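Local atomic coordinates of Exo-arabinanase (Penicillium chrysogenum, PDB entry 3A72), a protein that is an exo-acting glycoside hydrolase that probably releases arabinobiose from the non-reducing ends of alpha-1,5-linked arabinan. Residues F153-S166 against M207-Y220. Sequence-based numbering, arbitrary orientation.
Sequences FLLANKGKLICYYS and MPVVTKLPNGQYFY. With AHR (alpha-L-arabinofuranose), chain B.
The ring of Phe153 lies against the backbone of strand 207-212, with Val209 CA and Val210 N over one of its faces. Val209 CA sits 4.2 Å from the ring centroid, a CH-pi contact close to the ring normal. Phe153 CG is anti to its own backbone N (chi1 -173°), which carries the ring across to the other sheet, where its CE1 meets Val209 CG1 at 3.7 Å. A flat, apolar phenylalanine suits this place, since it can spread over an extended chain.

Val210 points its two methyls at different neighbours. CG2 stands over one face of the Tyr164 ring, 4.1 Å from its centroid, while Ile162 CG2 covers the opposite face; CG1 touches Leu155 CD1. Tyr220 turns an edge toward the face of Tyr164 in an offset edge-to-face pair, planes 72° apart. Tyrosine serves well at position 164 because its ring packs in this apolar layer while its hydroxyl bonds to the carbonyl of Pro245. Further out, Leu155 CD1 meets the edge of the Tyr218 ring, and a water links Asn157 OD1, Lys212 NZ and Tyr218 OH; there the packing gives way to polar contacts.

At the sugar-binding end, Met207 N donates an almost straight hydrogen bond (176°) to Ser166 OG, 3.1 Å away. The small hydroxyl also bonds Glu151, which is itself hydrogen-bonded to the arabinofuranose, and Met207 CG lies 3.5 Å from O2 of that sugar.

This is face packing between adjacent four-stranded antiparallel blades of a beta-propeller. Hairpin 153-166 comes from the first two strands of one blade, edge strand 149-157 and strand 160-167, and 207-220 from strands 204-212 and 218-225 of the next; Met178 of strand 177-183 extends the interface over Pro208 and Tyr220.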
# COMPACT_ATOMS: atom_id res chain seq x y z
N PHE A 153 2.84 5.38 1.32
CA PHE A 153 3.56 4.47 0.44
C PHE A 153 5.00 4.99 0.35
O PHE A 153 5.19 6.18 0.06
CB PHE A 153 2.91 4.41 -0.96
CG PHE A 153 3.56 3.35 -1.84
CD1 PHE A 153 3.05 2.06 -1.85
CD2 PHE A 153 4.69 3.63 -2.58
CE1 PHE A 153 3.69 1.06 -2.56
CE2 PHE A 153 5.34 2.62 -3.29
CZ PHE A 153 4.84 1.37 -3.26
N LEU A 154 5.98 4.15 0.63
CA LEU A 154 7.38 4.54 0.70
C LEU A 154 8.18 4.04 -0.51
O LEU A 154 8.00 2.90 -0.92
CB LEU A 154 8.05 4.00 1.97
CG LEU A 154 7.45 4.45 3.30
CD1 LEU A 154 8.14 3.79 4.47
CD2 LEU A 154 7.50 5.97 3.48
N LEU A 155 9.07 4.89 -1.01
CA LEU A 155 9.92 4.54 -2.15
C LEU A 155 11.22 5.32 -2.03
O LEU A 155 11.16 6.56 -1.86
CB LEU A 155 9.21 4.87 -3.44
CG LEU A 155 9.98 4.60 -4.76
CD1 LEU A 155 9.07 4.01 -5.83
CD2 LEU A 155 10.64 5.83 -5.25
N ALA A 156 12.36 4.69 -2.10
CA ALA A 156 13.66 5.36 -2.11
C ALA A 156 14.15 5.56 -3.54
O ALA A 156 13.95 4.72 -4.42
CB ALA A 156 14.68 4.57 -1.31
N ASN A 157 14.89 6.66 -3.73
CA ASN A 157 15.52 6.96 -5.00
C ASN A 157 16.66 7.94 -4.73
O ASN A 157 16.44 8.94 -4.04
CB ASN A 157 14.54 7.59 -5.95
CG ASN A 157 15.14 7.87 -7.30
OD1 ASN A 157 15.73 6.98 -7.94
ND2 ASN A 157 15.02 9.13 -7.71
N LYS A 158 17.83 7.66 -5.27
CA LYS A 158 18.94 8.62 -5.23
C LYS A 158 19.22 9.13 -3.82
O LYS A 158 19.44 10.33 -3.59
CB LYS A 158 18.73 9.79 -6.19
CG LYS A 158 18.67 9.35 -7.64
CD LYS A 158 18.51 10.36 -8.76
CE LYS A 158 18.07 11.79 -8.59
NZ LYS A 158 17.93 12.63 -9.84
N GLY A 159 19.27 8.22 -2.85
CA GLY A 159 19.64 8.55 -1.52
C GLY A 159 18.57 9.25 -0.71
O GLY A 159 18.86 9.73 0.40
N LYS A 160 17.36 9.31 -1.23
CA LYS A 160 16.23 9.95 -0.57
C LYS A 160 15.11 8.94 -0.38
O LYS A 160 14.99 7.98 -1.15
CB LYS A 160 15.70 11.10 -1.44
CG LYS A 160 16.73 12.19 -1.69
CD LYS A 160 16.23 13.23 -2.72
CE LYS A 160 16.29 12.71 -4.17
NZ LYS A 160 15.72 13.81 -5.07
N LEU A 161 14.29 9.21 0.61
CA LEU A 161 13.06 8.46 0.79
C LEU A 161 11.86 9.39 0.52
O LEU A 161 11.82 10.50 1.08
CB LEU A 161 12.94 7.87 2.18
CG LEU A 161 11.75 6.96 2.44
CD1 LEU A 161 11.90 5.67 1.66
CD2 LEU A 161 11.58 6.65 3.91
N ILE A 162 10.98 8.91 -0.32
CA ILE A 162 9.75 9.58 -0.65
C ILE A 162 8.60 8.87 0.07
O ILE A 162 8.50 7.64 0.02
CB ILE A 162 9.48 9.60 -2.17
CG1 ILE A 162 10.67 10.17 -2.95
CG2 ILE A 162 8.22 10.32 -2.51
CD1 ILE A 162 10.62 9.79 -4.45
N CYS A 163 7.73 9.65 0.71
CA CYS A 163 6.48 9.13 1.25
C CYS A 163 5.32 9.80 0.50
O CYS A 163 5.12 11.00 0.61
CB CYS A 163 6.33 9.40 2.73
SG CYS A 163 4.82 8.66 3.42
N TYR A 164 4.64 8.99 -0.31
CA TYR A 164 3.39 9.39 -0.97
C TYR A 164 2.25 9.11 -0.02
O TYR A 164 2.24 8.08 0.65
CB TYR A 164 3.18 8.61 -2.24
CG TYR A 164 4.30 8.64 -3.27
CD1 TYR A 164 4.38 9.62 -4.24
CD2 TYR A 164 5.29 7.63 -3.26
CE1 TYR A 164 5.41 9.62 -5.17
CE2 TYR A 164 6.30 7.62 -4.19
CZ TYR A 164 6.37 8.62 -5.15
OH TYR A 164 7.38 8.55 -6.07
N TYR A 165 1.22 9.97 -0.00
CA TYR A 165 0.06 9.73 0.87
C TYR A 165 -1.10 10.54 0.36
O TYR A 165 -0.98 11.40 -0.51
CB TYR A 165 0.38 9.97 2.34
CG TYR A 165 0.86 11.36 2.70
CD1 TYR A 165 -0.04 12.32 3.15
CD2 TYR A 165 2.20 11.74 2.62
CE1 TYR A 165 0.40 13.58 3.49
CE2 TYR A 165 2.63 12.98 2.97
CZ TYR A 165 1.74 13.91 3.40
OH TYR A 165 2.17 15.18 3.71
N SER A 166 -2.30 10.22 0.90
CA SER A 166 -3.51 10.94 0.61
C SER A 166 -3.72 12.06 1.63
O SER A 166 -3.44 11.84 2.82
CB SER A 166 -4.71 10.01 0.61
OG SER A 166 -4.51 8.88 -0.21
N MET A 207 -5.14 6.82 -2.43
CA MET A 207 -4.53 5.52 -2.28
C MET A 207 -3.41 5.27 -3.28
O MET A 207 -3.45 4.37 -4.10
CB MET A 207 -5.58 4.40 -2.36
CG MET A 207 -6.75 4.66 -1.41
SD MET A 207 -7.83 3.23 -1.11
CE MET A 207 -6.83 2.32 0.08
N PRO A 208 -2.33 6.08 -3.19
CA PRO A 208 -1.25 5.98 -4.19
C PRO A 208 -0.36 4.78 -3.95
O PRO A 208 0.11 4.55 -2.82
CB PRO A 208 -0.47 7.29 -3.97
CG PRO A 208 -0.67 7.60 -2.49
CD PRO A 208 -2.08 7.14 -2.19
N VAL A 209 -0.07 4.06 -5.05
CA VAL A 209 0.87 2.95 -5.00
C VAL A 209 1.77 3.09 -6.24
O VAL A 209 1.26 3.39 -7.33
CB VAL A 209 0.16 1.59 -4.93
CG1 VAL A 209 1.13 0.43 -5.09
CG2 VAL A 209 -0.65 1.46 -3.65
N VAL A 210 3.08 2.86 -6.09
CA VAL A 210 4.03 3.11 -7.19
C VAL A 210 4.83 1.85 -7.44
O VAL A 210 5.24 1.16 -6.49
CB VAL A 210 4.94 4.29 -6.86
CG1 VAL A 210 5.89 4.58 -8.01
CG2 VAL A 210 4.14 5.52 -6.54
N THR A 211 5.13 1.57 -8.69
CA THR A 211 6.12 0.55 -9.05
C THR A 211 7.01 1.10 -10.16
O THR A 211 6.53 1.70 -11.13
CB THR A 211 5.46 -0.78 -9.39
OG1 THR A 211 6.48 -1.81 -9.50
CG2 THR A 211 4.70 -0.83 -10.68
N LYS A 212 8.33 0.87 -10.06
CA LYS A 212 9.26 1.29 -11.07
C LYS A 212 9.33 0.29 -12.21
O LYS A 212 9.45 -0.93 -12.01
CB LYS A 212 10.65 1.46 -10.44
CG LYS A 212 11.62 2.17 -11.36
CD LYS A 212 12.97 2.41 -10.69
CE LYS A 212 13.88 3.28 -11.56
NZ LYS A 212 15.19 3.45 -10.90
N LEU A 213 9.29 0.78 -13.44
CA LEU A 213 9.33 -0.04 -14.63
C LEU A 213 10.75 -0.15 -15.18
O LEU A 213 11.62 0.68 -14.84
CB LEU A 213 8.43 0.62 -15.69
CG LEU A 213 6.96 0.81 -15.25
CD1 LEU A 213 6.13 1.37 -16.39
CD2 LEU A 213 6.36 -0.46 -14.69
N PRO A 214 11.02 -1.15 -15.99
CA PRO A 214 12.42 -1.43 -16.41
C PRO A 214 13.03 -0.39 -17.34
O PRO A 214 14.23 -0.42 -17.53
CB PRO A 214 12.31 -2.82 -17.08
CG PRO A 214 10.86 -2.87 -17.56
CD PRO A 214 10.12 -2.25 -16.39
N ASN A 215 12.22 0.49 -17.92
CA ASN A 215 12.73 1.57 -18.75
C ASN A 215 12.91 2.87 -17.98
O ASN A 215 13.17 3.90 -18.59
CB ASN A 215 11.79 1.81 -19.93
CG ASN A 215 10.43 2.34 -19.50
OD1 ASN A 215 10.13 2.37 -18.29
ND2 ASN A 215 9.63 2.79 -20.45
N GLY A 216 12.80 2.83 -16.66
CA GLY A 216 13.00 4.00 -15.81
C GLY A 216 11.76 4.82 -15.56
O GLY A 216 11.78 5.75 -14.78
N GLN A 217 10.64 4.51 -16.24
CA GLN A 217 9.38 5.15 -15.84
C GLN A 217 8.87 4.58 -14.53
O GLN A 217 9.12 3.43 -14.22
CB GLN A 217 8.32 4.89 -16.92
CG GLN A 217 8.59 5.56 -18.25
CD GLN A 217 7.44 5.34 -19.20
OE1 GLN A 217 7.22 4.23 -19.65
NE2 GLN A 217 6.66 6.39 -19.42
N TYR A 218 8.17 5.40 -13.79
CA TYR A 218 7.44 5.00 -12.60
C TYR A 218 5.97 4.98 -12.94
O TYR A 218 5.44 5.92 -13.55
CB TYR A 218 7.69 5.94 -11.42
CG TYR A 218 9.12 5.92 -10.93
CD1 TYR A 218 9.48 5.18 -9.80
CD2 TYR A 218 10.13 6.62 -11.60
CE1 TYR A 218 10.79 5.17 -9.34
CE2 TYR A 218 11.43 6.58 -11.14
CZ TYR A 218 11.78 5.87 -10.03
OH TYR A 218 13.07 5.86 -9.59
N PHE A 219 5.31 3.89 -12.53
CA PHE A 219 3.87 3.65 -12.67
C PHE A 219 3.20 3.98 -11.35
O PHE A 219 3.41 3.28 -10.36
CB PHE A 219 3.66 2.21 -13.10
CG PHE A 219 2.25 1.76 -13.29
CD1 PHE A 219 1.66 1.89 -14.56
CD2 PHE A 219 1.48 1.23 -12.28
CE1 PHE A 219 0.36 1.50 -14.75
CE2 PHE A 219 0.17 0.82 -12.49
CZ PHE A 219 -0.39 0.95 -13.73
N TYR A 220 2.48 5.07 -11.33
CA TYR A 220 1.79 5.62 -10.15
C TYR A 220 0.32 5.34 -10.31
O TYR A 220 -0.30 5.94 -11.21
CB TYR A 220 2.13 7.11 -10.07
CG TYR A 220 1.48 7.93 -8.99
CD1 TYR A 220 2.22 8.36 -7.87
CD2 TYR A 220 0.17 8.32 -9.05
CE1 TYR A 220 1.62 9.13 -6.88
CE2 TYR A 220 -0.43 9.08 -8.08
CZ TYR A 220 0.29 9.49 -7.00
OH TYR A 220 -0.35 10.28 -6.08
O5 AHR B . -10.93 5.47 4.73
C5 AHR B . -9.94 6.40 4.18
C4 AHR B . -10.29 6.65 2.74
O4 AHR B . -10.04 5.45 2.00
C3 AHR B . -9.41 7.72 2.10
O3 AHR B . -10.00 9.02 2.29
C2 AHR B . -9.39 7.29 0.62
O2 AHR B . -8.17 7.60 -0.05
C1 AHR B . -9.68 5.79 0.66
O1 AHR B . -10.86 5.48 -0.13
O HOH W 1 15.32 4.23 -8.20